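Long-range contacts in penaeus monodon metallodensovirus major capsid protein (Penaeus monodon metallodensovirus, PDB 6WH7), which forms the sixty-subunit capsid shell of a shrimp densovirus, probably through the jelly-roll fold common to parvovirus capsid proteins: residues N86-C92 against Y234-P240; I132-E137 against T148-T153; L66-V70 against M183-D187; V263-G267 against R356-M362. One frame throughout, in Å; residues are numbered along the deposited sequence.

Contact 1 (N86-C92 against Y234-P240); sequences NVMRFYC and YGNAYVP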
loop_
_atom_site.group_PDB
_atom_site.type_symbol
_atom_site.label_atom_id
_atom_site.label_comp_id
_atom_site.label_asym_id
_atom_site.label_seq_id
_atom_site.Cartn_x
_atom_site.Cartn_y
_atom_site.Cartn_z
ATOM N N ASN A 86 -70.894 -65.470 0.815
ATOM C CA ASN A 86 -71.769 -64.334 0.613
ATOM C C ASN A 86 -72.987 -64.361 1.515
ATOM O O ASN A 86 -73.844 -63.488 1.398
ATOM C CB ASN A 86 -72.182 -64.221 -0.856
ATOM C CG ASN A 86 -72.849 -65.456 -1.377
ATOM O OD1 ASN A 86 -72.725 -66.531 -0.807
ATOM N ND2 ASN A 86 -73.578 -65.308 -2.469
ATOM N N VAL A 87 -73.069 -65.320 2.421
ATOM C CA VAL A 87 -74.193 -65.459 3.331
ATOM C C VAL A 87 -73.797 -64.866 4.674
ATOM O O VAL A 87 -72.704 -65.138 5.178
ATOM C CB VAL A 87 -74.596 -66.934 3.472
ATOM C CG1 VAL A 87 -75.780 -67.083 4.388
ATOM C CG2 VAL A 87 -74.875 -67.522 2.119
ATOM N N MET A 88 -74.675 -64.039 5.245
ATOM C CA MET A 88 -74.420 -63.492 6.574
ATOM C C MET A 88 -74.255 -64.596 7.601
ATOM O O MET A 88 -73.389 -64.519 8.475
ATOM C CB MET A 88 -75.555 -62.558 6.987
ATOM C CG MET A 88 -75.604 -61.242 6.266
ATOM S SD MET A 88 -74.213 -60.185 6.654
ATOM C CE MET A 88 -74.561 -59.828 8.367
ATOM N N ARG A 89 -75.075 -65.638 7.504
ATOM C CA ARG A 89 -75.046 -66.734 8.461
ATOM C C ARG A 89 -73.701 -67.435 8.500
ATOM O O ARG A 89 -73.378 -68.094 9.491
ATOM C CB ARG A 89 -76.145 -67.717 8.098
ATOM C CG ARG A 89 -76.345 -68.816 9.068
ATOM C CD ARG A 89 -77.403 -69.727 8.561
ATOM N NE ARG A 89 -78.694 -69.062 8.469
ATOM C CZ ARG A 89 -79.567 -69.019 9.464
ATOM N NH1 ARG A 89 -79.287 -69.616 10.610
ATOM N NH2 ARG A 89 -80.722 -68.396 9.310
ATOM N N PHE A 90 -72.905 -67.291 7.447
ATOM C CA PHE A 90 -71.613 -67.953 7.370
ATOM C C PHE A 90 -70.635 -67.373 8.379
ATOM O O PHE A 90 -69.877 -68.109 9.014
ATOM C CB PHE A 90 -71.098 -67.820 5.939
ATOM C CG PHE A 90 -69.756 -68.429 5.692
ATOM C CD1 PHE A 90 -69.611 -69.793 5.579
ATOM C CD2 PHE A 90 -68.654 -67.630 5.480
ATOM C CE1 PHE A 90 -68.388 -70.343 5.321
ATOM C CE2 PHE A 90 -67.437 -68.177 5.217
ATOM C CZ PHE A 90 -67.302 -69.534 5.137
ATOM N N TYR A 91 -70.617 -66.053 8.517
ATOM C CA TYR A 91 -69.635 -65.369 9.343
ATOM C C TYR A 91 -70.015 -65.266 10.812
ATOM O O TYR A 91 -69.179 -65.491 11.690
ATOM C CB TYR A 91 -69.403 -63.982 8.772
ATOM C CG TYR A 91 -68.856 -64.033 7.390
ATOM C CD1 TYR A 91 -67.498 -64.097 7.171
ATOM C CD2 TYR A 91 -69.697 -64.047 6.298
ATOM C CE1 TYR A 91 -66.995 -64.150 5.911
ATOM C CE2 TYR A 91 -69.201 -64.099 5.036
ATOM C CZ TYR A 91 -67.847 -64.148 4.846
ATOM O OH TYR A 91 -67.331 -64.201 3.580
ATOM N N CYS A 92 -71.249 -64.883 11.098
ATOM C CA CYS A 92 -71.666 -64.550 12.451
ATOM C C CYS A 92 -72.405 -65.676 13.150
ATOM O O CYS A 92 -72.887 -65.484 14.266
ATOM C CB CYS A 92 -72.502 -63.271 12.438
ATOM S SG CYS A 92 -73.724 -63.196 11.163
ATOM N N TYR A 234 -80.281 -60.708 10.521
ATOM C CA TYR A 234 -80.061 -61.005 9.111
ATOM C C TYR A 234 -80.975 -62.126 8.637
ATOM O O TYR A 234 -81.595 -62.011 7.577
ATOM C CB TYR A 234 -78.588 -61.319 8.851
ATOM C CG TYR A 234 -78.026 -62.457 9.654
ATOM C CD1 TYR A 234 -78.085 -63.757 9.191
ATOM C CD2 TYR A 234 -77.418 -62.227 10.865
ATOM C CE1 TYR A 234 -77.575 -64.788 9.925
ATOM C CE2 TYR A 234 -76.914 -63.251 11.607
ATOM C CZ TYR A 234 -76.983 -64.529 11.132
ATOM O OH TYR A 234 -76.465 -65.558 11.878
ATOM N N GLY A 235 -81.098 -63.199 9.409
ATOM C CA GLY A 235 -82.120 -64.182 9.119
ATOM C C GLY A 235 -81.964 -64.886 7.790
ATOM O O GLY A 235 -82.825 -64.744 6.921
ATOM N N ASN A 236 -80.852 -65.596 7.611
ATOM C CA ASN A 236 -80.473 -66.264 6.358
ATOM C C ASN A 236 -80.628 -65.333 5.156
ATOM O O ASN A 236 -81.204 -65.673 4.126
ATOM C CB ASN A 236 -81.189 -67.619 6.164
ATOM C CG ASN A 236 -82.697 -67.527 5.996
ATOM O OD1 ASN A 236 -83.227 -66.646 5.338
ATOM N ND2 ASN A 236 -83.393 -68.483 6.587
ATOM N N ALA A 237 -80.044 -64.156 5.297
ATOM C CA ALA A 237 -79.856 -63.208 4.219
ATOM C C ALA A 237 -78.426 -63.291 3.716
ATOM O O ALA A 237 -77.504 -63.609 4.468
ATOM C CB ALA A 237 -80.151 -61.786 4.687
ATOM N N TYR A 238 -78.248 -63.026 2.428
ATOM C CA TYR A 238 -76.910 -62.785 1.922
ATOM C C TYR A 238 -76.354 -61.530 2.572
ATOM O O TYR A 238 -77.094 -60.711 3.117
ATOM C CB TYR A 238 -76.916 -62.601 0.409
ATOM C CG TYR A 238 -77.338 -63.798 -0.390
ATOM C CD1 TYR A 238 -76.430 -64.785 -0.720
ATOM C CD2 TYR A 238 -78.628 -63.918 -0.859
ATOM C CE1 TYR A 238 -76.802 -65.866 -1.464
ATOM C CE2 TYR A 238 -79.005 -64.999 -1.605
ATOM C CZ TYR A 238 -78.087 -65.971 -1.903
ATOM O OH TYR A 238 -78.458 -67.059 -2.644
ATOM N N VAL A 239 -75.036 -61.378 2.529
ATOM C CA VAL A 239 -74.478 -60.138 3.046
ATOM C C VAL A 239 -74.995 -59.096 2.067
ATOM O O VAL A 239 -75.219 -59.427 0.894
ATOM C CB VAL A 239 -72.943 -60.128 3.113
ATOM C CG1 VAL A 239 -72.373 -61.488 3.495
ATOM C CG2 VAL A 239 -72.342 -59.497 1.896
ATOM N N PRO A 240 -75.240 -57.863 2.489
ATOM C CA PRO A 240 -75.824 -56.878 1.575
ATOM C C PRO A 240 -75.011 -56.731 0.298
ATOM O O PRO A 240 -73.804 -56.495 0.328
ATOM C CB PRO A 240 -75.812 -55.601 2.409
ATOM C CG PRO A 240 -75.915 -56.090 3.797
ATOM C CD PRO A 240 -75.150 -57.354 3.862
#
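The Tyr234 ring lies against the start of helix 88-92: the carbonyl carbon of Met88 sits over one face, and Met88 CB comes to 3.6 Å from CD1. Cys92 SG approaches the same ring obliquely, 3.9 Å from its centroid and 39° off the normal, a sulfur-aromatic contact. The Tyr234 hydroxyl bonds to Glu93, and Tyr110 meets the ring edge to face. The second ring, Tyr238, carries the backbone O of Asn86 at its edge, in plane. The Asn86 amide runs alongside, its plane turned 55° from the ring, with ND2 3.4 Å from CD1; the Tyr238 hydroxyl bonds to Gln345. At Arg89 the guanidinium presents its edge to Asn236, NH2 lying 3.3 Å from CB, while NH1 forms a salt bridge with Glu93. The contact thus ties the helix-bearing connection between strands 79-83 and 118-135, probably of the parvoviral jelly roll, to the long loop between strands 229-230 and 257-262. Two backbone bonds set the register about Val87 and Tyr238: Val239 N donates to Asn86 O (2.7 Å) and Met88 N to Ala237 O (3.0 Å). The Met88 side chain, folded by its bends at chi2 and chi3, crosses Val239 at about a right angle, its SD 3.8 Å from Val239 CB and also touching Pro240. Pro121 and Ile297, on strands 118-135 and 287-302, also touch Met88.

Contact 2 (I132-E137 against T148-T153); sequences ILTSDE and TTTFNT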
loop_
_atom_site.group_PDB
_atom_site.type_symbol
_atom_site.label_atom_id
_atom_site.label_comp_id
_atom_site.label_asym_id
_atom_site.label_seq_id
_atom_site.Cartn_x
_atom_site.Cartn_y
_atom_site.Cartn_z
ATOM N N ILE A 132 -54.089 -79.440 4.282
ATOM C CA ILE A 132 -53.597 -80.808 4.375
ATOM C C ILE A 132 -54.317 -81.628 3.322
ATOM O O ILE A 132 -55.542 -81.762 3.366
ATOM C CB ILE A 132 -53.810 -81.416 5.768
ATOM C CG1 ILE A 132 -52.969 -80.685 6.802
ATOM C CG2 ILE A 132 -53.449 -82.883 5.761
ATOM C CD1 ILE A 132 -53.313 -81.057 8.208
ATOM N N LEU A 133 -53.562 -82.180 2.388
ATOM C CA LEU A 133 -54.105 -82.940 1.279
ATOM C C LEU A 133 -53.890 -84.426 1.511
ATOM O O LEU A 133 -52.836 -84.840 1.996
ATOM C CB LEU A 133 -53.441 -82.510 -0.022
ATOM C CG LEU A 133 -53.678 -81.065 -0.437
ATOM C CD1 LEU A 133 -52.763 -80.715 -1.556
ATOM C CD2 LEU A 133 -55.107 -80.879 -0.868
ATOM N N THR A 134 -54.900 -85.221 1.173
ATOM C CA THR A 134 -54.840 -86.665 1.324
ATOM C C THR A 134 -55.516 -87.321 0.128
ATOM O O THR A 134 -56.322 -86.704 -0.568
ATOM C CB THR A 134 -55.506 -87.141 2.628
ATOM O OG1 THR A 134 -56.882 -86.763 2.635
ATOM C CG2 THR A 134 -54.831 -86.539 3.848
ATOM N N SER A 135 -55.171 -88.583 -0.110
ATOM C CA SER A 135 -55.799 -89.394 -1.142
ATOM C C SER A 135 -56.393 -90.645 -0.517
ATOM O O SER A 135 -55.853 -91.181 0.450
ATOM C CB SER A 135 -54.806 -89.803 -2.235
ATOM O OG SER A 135 -54.356 -88.687 -2.982
ATOM N N ASP A 136 -57.514 -91.102 -1.075
ATOM C CA ASP A 136 -58.219 -92.275 -0.578
ATOM C C ASP A 136 -57.696 -93.608 -1.101
ATOM O O ASP A 136 -57.896 -94.624 -0.429
ATOM C CB ASP A 136 -59.703 -92.175 -0.907
ATOM C CG ASP A 136 -60.437 -91.232 -0.003
ATOM O OD1 ASP A 136 -59.903 -90.930 1.083
ATOM O OD2 ASP A 136 -61.547 -90.790 -0.366
ATOM N N GLU A 137 -57.121 -93.663 -2.293
ATOM C CA GLU A 137 -56.640 -94.947 -2.803
ATOM C C GLU A 137 -57.603 -96.086 -2.463
ATOM O O GLU A 137 -58.655 -95.865 -1.868
ATOM C CB GLU A 137 -55.267 -95.277 -2.225
ATOM C CG GLU A 137 -54.134 -94.464 -2.817
ATOM C CD GLU A 137 -54.286 -92.987 -2.543
ATOM O OE1 GLU A 137 -55.361 -92.591 -2.050
ATOM O OE2 GLU A 137 -53.333 -92.228 -2.819
ATOM N N THR A 148 -58.197 -96.920 1.886
ATOM C CA THR A 148 -57.512 -96.314 3.018
ATOM C C THR A 148 -56.836 -95.033 2.557
ATOM O O THR A 148 -56.207 -94.998 1.499
ATOM C CB THR A 148 -56.494 -97.275 3.644
ATOM O OG1 THR A 148 -55.891 -96.657 4.788
ATOM C CG2 THR A 148 -55.422 -97.682 2.643
ATOM N N THR A 149 -56.948 -93.994 3.371
ATOM C CA THR A 149 -56.550 -92.648 2.990
ATOM C C THR A 149 -55.243 -92.252 3.660
ATOM O O THR A 149 -55.053 -92.487 4.856
ATOM C CB THR A 149 -57.665 -91.658 3.319
ATOM O OG1 THR A 149 -57.214 -90.316 3.104
ATOM C CG2 THR A 149 -58.138 -91.846 4.713
ATOM N N THR A 150 -54.347 -91.656 2.876
ATOM C CA THR A 150 -53.001 -91.314 3.309
ATOM C C THR A 150 -52.651 -89.921 2.811
ATOM O O THR A 150 -53.346 -89.346 1.976
ATOM C CB THR A 150 -51.969 -92.325 2.797
ATOM O OG1 THR A 150 -52.032 -92.385 1.368
ATOM C CG2 THR A 150 -52.231 -93.705 3.377
ATOM N N PHE A 151 -51.549 -89.387 3.324
ATOM C CA PHE A 151 -51.108 -88.039 3.005
ATOM C C PHE A 151 -50.273 -88.011 1.735
ATOM O O PHE A 151 -49.497 -88.931 1.467
ATOM C CB PHE A 151 -50.279 -87.468 4.148
ATOM C CG PHE A 151 -51.025 -87.336 5.423
ATOM C CD1 PHE A 151 -51.786 -86.219 5.677
ATOM C CD2 PHE A 151 -50.971 -88.330 6.370
ATOM C CE1 PHE A 151 -52.470 -86.096 6.852
ATOM C CE2 PHE A 151 -51.658 -88.210 7.544
ATOM C CZ PHE A 151 -52.400 -87.088 7.787
ATOM N N ASN A 152 -50.443 -86.951 0.951
ATOM C CA ASN A 152 -49.551 -86.676 -0.167
ATOM C C ASN A 152 -49.395 -85.174 -0.354
ATOM O O ASN A 152 -50.376 -84.428 -0.307
ATOM C CB ASN A 152 -50.052 -87.358 -1.441
ATOM C CG ASN A 152 -51.515 -87.108 -1.703
ATOM O OD1 ASN A 152 -52.054 -86.051 -1.395
ATOM N ND2 ASN A 152 -52.175 -88.106 -2.258
ATOM N N THR A 153 -48.149 -84.738 -0.530
ATOM C CA THR A 153 -47.846 -83.318 -0.647
ATOM C C THR A 153 -48.034 -82.795 -2.065
ATOM O O THR A 153 -48.455 -81.648 -2.246
ATOM C CB THR A 153 -46.418 -83.060 -0.170
ATOM O OG1 THR A 153 -46.286 -83.515 1.182
ATOM C CG2 THR A 153 -46.091 -81.578 -0.217
#
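Thr149 reaches across to Ser135 and Asp136 with each atom of its side chain. Its CB lies 3.2 Å from Asp136 OD1, the oxygen that forms a salt bridge with Arg73. From there OG1, set opposite the backbone N (chi1 173°), donates to Ser135 O at 3.1 Å, coming from above the carbonyl plane; CG2 ends 4.1 Å from Asp136 OD1. Ser135 O also accepts from Thr150 N (2.9 Å), nearly along the C=O axis, and Ser135 N returns a bond to Thr150 O, making Ser135 and Thr150 an antiparallel hydrogen-bonded pair. The next pair, Thr134 and Phe151, is non-hydrogen-bonded; their side chains run side by side, Thr134 CG2 3.6 Å from Phe151 CD1. Ile132 CG2 meets the same ring at its edge, 3.5 Å from CE1. Phe285 of a second subunit meets the ring too, and Phe151 of a third packs on Ser135 and Asn152. This is the base of the hairpin between strands 118-135 and 150-151, consistent with the loop that lines the fivefold channel in parvoviruses. Gripped by two donors, Ser135 O fixes the strand pair from inside the subunit, while the Phe151 ring can serve the joint between subunits by apolar packing.

Contact 3 (L66-V70 against M183-D187); sequences LRNFV and MRELD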
loop_
_atom_site.group_PDB
_atom_site.type_symbol
_atom_site.label_atom_id
_atom_site.label_comp_id
_atom_site.label_asym_id
_atom_site.label_seq_id
_atom_site.Cartn_x
_atom_site.Cartn_y
_atom_site.Cartn_z
ATOM N N LEU A 66 -64.648 -66.347 13.977
ATOM C CA LEU A 66 -64.915 -67.750 14.238
ATOM C C LEU A 66 -63.922 -68.600 13.469
ATOM O O LEU A 66 -63.581 -68.288 12.328
ATOM C CB LEU A 66 -66.332 -68.129 13.844
ATOM C CG LEU A 66 -67.468 -67.536 14.663
ATOM C CD1 LEU A 66 -68.780 -67.861 14.013
ATOM C CD2 LEU A 66 -67.422 -68.100 16.052
ATOM N N ARG A 67 -63.463 -69.673 14.096
ATOM C CA ARG A 67 -62.469 -70.553 13.509
ATOM C C ARG A 67 -62.992 -71.976 13.482
ATOM O O ARG A 67 -63.709 -72.409 14.385
ATOM C CB ARG A 67 -61.153 -70.479 14.264
ATOM C CG ARG A 67 -60.078 -71.372 13.727
ATOM C CD ARG A 67 -58.773 -71.110 14.421
ATOM N NE ARG A 67 -58.861 -71.303 15.859
ATOM C CZ ARG A 67 -58.875 -70.308 16.733
ATOM N NH1 ARG A 67 -58.797 -69.060 16.309
ATOM N NH2 ARG A 67 -58.958 -70.560 18.026
ATOM N N ASN A 68 -62.624 -72.695 12.431
ATOM C CA ASN A 68 -63.244 -73.956 12.089
ATOM C C ASN A 68 -62.241 -74.795 11.315
ATOM O O ASN A 68 -61.419 -74.260 10.571
ATOM C CB ASN A 68 -64.500 -73.683 11.261
ATOM C CG ASN A 68 -65.266 -74.909 10.957
ATOM O OD1 ASN A 68 -65.283 -75.849 11.740
ATOM N ND2 ASN A 68 -65.892 -74.932 9.797
ATOM N N PHE A 69 -62.309 -76.108 11.486
ATOM C CA PHE A 69 -61.602 -77.025 10.605
ATOM C C PHE A 69 -62.557 -77.536 9.543
ATOM O O PHE A 69 -63.714 -77.844 9.829
ATOM C CB PHE A 69 -61.005 -78.214 11.352
ATOM C CG PHE A 69 -59.882 -77.862 12.265
ATOM C CD1 PHE A 69 -58.620 -77.637 11.767
ATOM C CD2 PHE A 69 -60.075 -77.804 13.624
ATOM C CE1 PHE A 69 -57.588 -77.332 12.600
ATOM C CE2 PHE A 69 -59.042 -77.502 14.459
ATOM C CZ PHE A 69 -57.798 -77.266 13.947
ATOM N N VAL A 70 -62.065 -77.630 8.316
ATOM C CA VAL A 70 -62.857 -78.082 7.185
ATOM C C VAL A 70 -62.211 -79.335 6.624
ATOM O O VAL A 70 -60.999 -79.364 6.401
ATOM C CB VAL A 70 -62.967 -76.995 6.105
ATOM C CG1 VAL A 70 -63.753 -77.510 4.930
ATOM C CG2 VAL A 70 -63.602 -75.754 6.671
ATOM N N MET A 183 -73.148 -75.244 7.338
ATOM C CA MET A 183 -72.637 -74.204 6.453
ATOM C C MET A 183 -71.130 -74.019 6.578
ATOM O O MET A 183 -70.426 -73.923 5.568
ATOM C CB MET A 183 -73.360 -72.892 6.733
ATOM C CG MET A 183 -72.978 -71.782 5.792
ATOM S SD MET A 183 -73.963 -70.309 6.040
ATOM C CE MET A 183 -75.506 -70.844 5.336
ATOM N N ARG A 184 -70.610 -73.954 7.804
ATOM C CA ARG A 184 -69.221 -73.528 7.950
ATOM C C ARG A 184 -68.224 -74.612 7.575
ATOM O O ARG A 184 -67.188 -74.304 6.982
ATOM C CB ARG A 184 -68.940 -73.024 9.356
ATOM C CG ARG A 184 -69.455 -71.643 9.608
ATOM C CD ARG A 184 -69.031 -71.203 10.970
ATOM N NE ARG A 184 -67.580 -71.153 11.066
ATOM C CZ ARG A 184 -66.848 -70.105 10.729
ATOM N NH1 ARG A 184 -67.431 -69.007 10.285
ATOM N NH2 ARG A 184 -65.535 -70.152 10.846
ATOM N N GLU A 185 -68.475 -75.871 7.905
ATOM C CA GLU A 185 -67.637 -76.903 7.313
ATOM C C GLU A 185 -68.084 -77.061 5.877
ATOM O O GLU A 185 -69.259 -77.326 5.613
ATOM C CB GLU A 185 -67.709 -78.224 8.080
ATOM C CG GLU A 185 -68.966 -79.060 7.949
ATOM C CD GLU A 185 -70.075 -78.555 8.810
ATOM O OE1 GLU A 185 -69.930 -77.448 9.354
ATOM O OE2 GLU A 185 -71.076 -79.277 8.979
ATOM N N LEU A 186 -67.172 -76.875 4.936
ATOM C CA LEU A 186 -67.620 -76.509 3.603
ATOM C C LEU A 186 -67.888 -77.818 2.887
ATOM O O LEU A 186 -66.999 -78.436 2.306
ATOM C CB LEU A 186 -66.544 -75.682 2.919
ATOM C CG LEU A 186 -66.152 -74.422 3.688
ATOM C CD1 LEU A 186 -64.877 -73.837 3.147
ATOM C CD2 LEU A 186 -67.250 -73.400 3.613
ATOM N N ASP A 187 -69.144 -78.239 2.941
ATOM C CA ASP A 187 -69.606 -79.452 2.297
ATOM C C ASP A 187 -70.525 -79.214 1.115
ATOM O O ASP A 187 -71.013 -80.186 0.537
ATOM C CB ASP A 187 -70.291 -80.361 3.316
ATOM C CG ASP A 187 -71.413 -79.675 4.028
ATOM O OD1 ASP A 187 -71.538 -78.443 3.893
ATOM O OD2 ASP A 187 -72.183 -80.369 4.720
#
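Leu66 packs against Arg184, an aliphatic CB lying over a guanidinium face. Leu66 CB stands 3.6 Å above the guanidinium plane, offset toward the rim, and the two side chains cross at about a right angle. The bend at chi3 (62°) turns the guanidinium under the strand, where Asn68 CB reaches its edge, 3.7 Å from NH2. Further along, Val70 packs on Leu186: CG1 lies 3.9 Å from Leu186 CB, and both methyls stand 4.1 Å from CG.

Among polar groups, Arg184 NH2 is 3.1 Å from Leu66 O and Asn68 ND2 is 3.2 Å from Arg184 O. The charged end of the arginine is secured from outside, and the bonds of NH1 to Thr295 OG1 and Phe90 O probably help to offset its burial.

Leu66, Asn68 and Val70 all turn to this loop, while the alternate residues Arg67 and Phe69 face away and touch a second subunit. Leu186 reaches on to Ile81 and Ile83 of strand 79-83. Leu186 thus bridges strand 59-75 of one sheet and strand 79-83 of the other, as expected in the core of a parvoviral jelly roll.

Contact 4 (V263-G267 against R356-M362); sequences VNNRG and RNKGGKM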
loop_
_atom_site.group_PDB
_atom_site.type_symbol
_atom_site.label_atom_id
_atom_site.label_comp_id
_atom_site.label_asym_id
_atom_site.label_seq_id
_atom_site.Cartn_x
_atom_site.Cartn_y
_atom_site.Cartn_z
ATOM N N VAL A 263 -77.759 -48.956 -4.870
ATOM C CA VAL A 263 -77.043 -48.242 -5.919
ATOM C C VAL A 263 -75.672 -48.886 -6.089
ATOM O O VAL A 263 -75.092 -49.386 -5.123
ATOM C CB VAL A 263 -76.938 -46.739 -5.565
ATOM C CG1 VAL A 263 -75.964 -46.030 -6.451
ATOM C CG2 VAL A 263 -78.277 -46.067 -5.707
ATOM N N ASN A 264 -75.175 -48.914 -7.325
ATOM C CA ASN A 264 -73.765 -49.078 -7.701
ATOM C C ASN A 264 -73.187 -50.485 -7.821
ATOM O O ASN A 264 -71.975 -50.569 -7.986
ATOM C CB ASN A 264 -72.807 -48.296 -6.788
ATOM C CG ASN A 264 -72.718 -46.852 -7.157
ATOM O OD1 ASN A 264 -73.063 -46.469 -8.267
ATOM N ND2 ASN A 264 -72.223 -46.039 -6.242
ATOM N N ASN A 265 -73.938 -51.563 -7.649
ATOM C CA ASN A 265 -73.332 -52.872 -7.899
ATOM C C ASN A 265 -72.101 -53.161 -7.054
ATOM O O ASN A 265 -70.976 -53.072 -7.546
ATOM C CB ASN A 265 -72.937 -53.039 -9.367
ATOM C CG ASN A 265 -72.420 -54.431 -9.670
ATOM O OD1 ASN A 265 -72.817 -55.402 -9.042
ATOM N ND2 ASN A 265 -71.511 -54.525 -10.621
ATOM N N ARG A 266 -72.287 -53.453 -5.781
ATOM C CA ARG A 266 -71.250 -54.079 -4.980
ATOM C C ARG A 266 -71.714 -55.495 -4.697
ATOM O O ARG A 266 -72.781 -55.693 -4.115
ATOM C CB ARG A 266 -71.003 -53.313 -3.686
ATOM C CG ARG A 266 -69.785 -53.757 -2.937
ATOM C CD ARG A 266 -69.719 -53.066 -1.608
ATOM N NE ARG A 266 -69.582 -51.627 -1.735
ATOM C CZ ARG A 266 -68.423 -50.989 -1.779
ATOM N NH1 ARG A 266 -67.291 -51.664 -1.684
ATOM N NH2 ARG A 266 -68.399 -49.675 -1.897
ATOM N N GLY A 267 -70.924 -56.474 -5.113
ATOM C CA GLY A 267 -71.309 -57.855 -4.932
ATOM C C GLY A 267 -70.077 -58.692 -4.694
ATOM O O GLY A 267 -68.950 -58.212 -4.796
ATOM N N ARG A 356 -67.771 -46.125 -13.155
ATOM C CA ARG A 356 -68.536 -45.089 -12.482
ATOM C C ARG A 356 -69.771 -45.648 -11.802
ATOM O O ARG A 356 -70.300 -45.018 -10.884
ATOM C CB ARG A 356 -68.937 -44.013 -13.481
ATOM C CG ARG A 356 -67.770 -43.276 -14.084
ATOM C CD ARG A 356 -68.240 -42.055 -14.827
ATOM N NE ARG A 356 -69.138 -42.399 -15.920
ATOM C CZ ARG A 356 -68.742 -42.689 -17.148
ATOM N NH1 ARG A 356 -67.457 -42.670 -17.446
ATOM N NH2 ARG A 356 -69.628 -42.993 -18.079
ATOM N N ASN A 357 -70.244 -46.808 -12.238
ATOM C CA ASN A 357 -71.345 -47.502 -11.597
ATOM C C ASN A 357 -70.883 -48.455 -10.520
ATOM O O ASN A 357 -71.689 -49.238 -10.036
ATOM C CB ASN A 357 -72.176 -48.273 -12.620
ATOM C CG ASN A 357 -72.937 -47.375 -13.534
ATOM O OD1 ASN A 357 -72.972 -47.582 -14.739
ATOM N ND2 ASN A 357 -73.549 -46.354 -12.970
ATOM N N LYS A 358 -69.602 -48.457 -10.190
ATOM C CA LYS A 358 -69.058 -49.258 -9.109
ATOM C C LYS A 358 -68.353 -48.320 -8.147
ATOM O O LYS A 358 -67.687 -47.374 -8.572
ATOM C CB LYS A 358 -68.073 -50.307 -9.629
ATOM C CG LYS A 358 -68.677 -51.320 -10.574
ATOM C CD LYS A 358 -67.685 -52.399 -10.940
ATOM C CE LYS A 358 -66.514 -51.924 -11.754
ATOM N NZ LYS A 358 -66.889 -51.563 -13.125
ATOM N N GLY A 359 -68.508 -48.553 -6.861
ATOM C CA GLY A 359 -67.868 -47.695 -5.894
ATOM C C GLY A 359 -68.703 -47.584 -4.639
ATOM O O GLY A 359 -69.600 -48.383 -4.403
ATOM N N GLY A 360 -68.386 -46.564 -3.854
ATOM C CA GLY A 360 -68.887 -46.463 -2.502
ATOM C C GLY A 360 -70.372 -46.191 -2.420
ATOM O O GLY A 360 -71.061 -45.946 -3.408
ATOM N N LYS A 361 -70.865 -46.237 -1.185
ATOM C CA LYS A 361 -72.239 -45.892 -0.846
ATOM C C LYS A 361 -73.218 -46.766 -1.616
ATOM O O LYS A 361 -73.755 -46.356 -2.648
ATOM C CB LYS A 361 -72.522 -44.414 -1.090
ATOM C CG LYS A 361 -73.810 -43.973 -0.433
ATOM C CD LYS A 361 -74.175 -42.526 -0.698
ATOM C CE LYS A 361 -74.823 -42.364 -2.057
ATOM N NZ LYS A 361 -75.284 -40.974 -2.284
ATOM N N MET A 362 -73.405 -47.998 -1.155
ATOM C CA MET A 362 -74.306 -48.936 -1.804
ATOM C C MET A 362 -75.758 -48.487 -1.844
ATOM O O MET A 362 -76.571 -49.184 -2.452
ATOM C CB MET A 362 -74.232 -50.290 -1.118
ATOM C CG MET A 362 -73.040 -51.102 -1.511
ATOM S SD MET A 362 -73.124 -52.732 -0.790
ATOM C CE MET A 362 -72.391 -52.378 0.776
#
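Arg266 and Met362 meet because the arginine swings CG to the far side from the backbone N (chi1 -169°), runs straight, and then bends at chi3 (-63°), while Met362 turns its chain across it at about a right angle. The methionine sulfur lies 3.5 Å from Arg266 CD, and its CG comes to 3.5 Å from NE at the edge of the guanidinium, in plane. The edge of the same group takes Gly360 CA, 3.3 Å from NH2; this nitrogen is also 3.1 Å from Gly359 O, approached obliquely.

Asn264 is directed toward the other loop. Its ND2 donates to Gly360 O at 3.1 Å, the acceptor lying in the amide plane and the donor approaching almost in line with the C=O, though the N-H itself is bent (146°). Its backbone O takes a CA-H...O contact from Lys358 CA (3.4 Å). Val263 N donates to Met362 O at 2.7 Å, from above the carbonyl plane; Asn242 ND2 bonds to that same oxygen, which therefore holds two donors.

The contact joins two loops, the second running just before the C-terminal strand. Met362 leans on Leu224 and Leu226, beyond strand 218-222. Arg356 forms salt bridges with Asp354 and with Asp225 of a neighbouring subunit, and Val263 packs on Met364 of that subunit, so both loops, one between strands 257-262 and 270-274 and the other between 340-345 and 363-368, reach a subunit interface.

Contacts 1 and 3 are both buried, contact 1 near the centre of the chain and contact 3 farther out, where its strand also meets other subunits. They touch directly, Phe90 of the first packing on Met183 and Leu186 of the second, and their segments alternate along the chain. Contact 1 rests on backbone bonds with ring and sulfur packing, contact 3 on an arginine enclosed beside a strand. Contacts 2 and 4 are only partly buried, on opposite sides of the chain's centre and about 44 Å apart between centres; both meet other subunits, one with rings, the other with loop residues. Contacts 2 and 3 reach the same sheet, through strands 118-135 and 59-75, whereas contact 4 adjoins contact 1 where Met362 packs near Pro240.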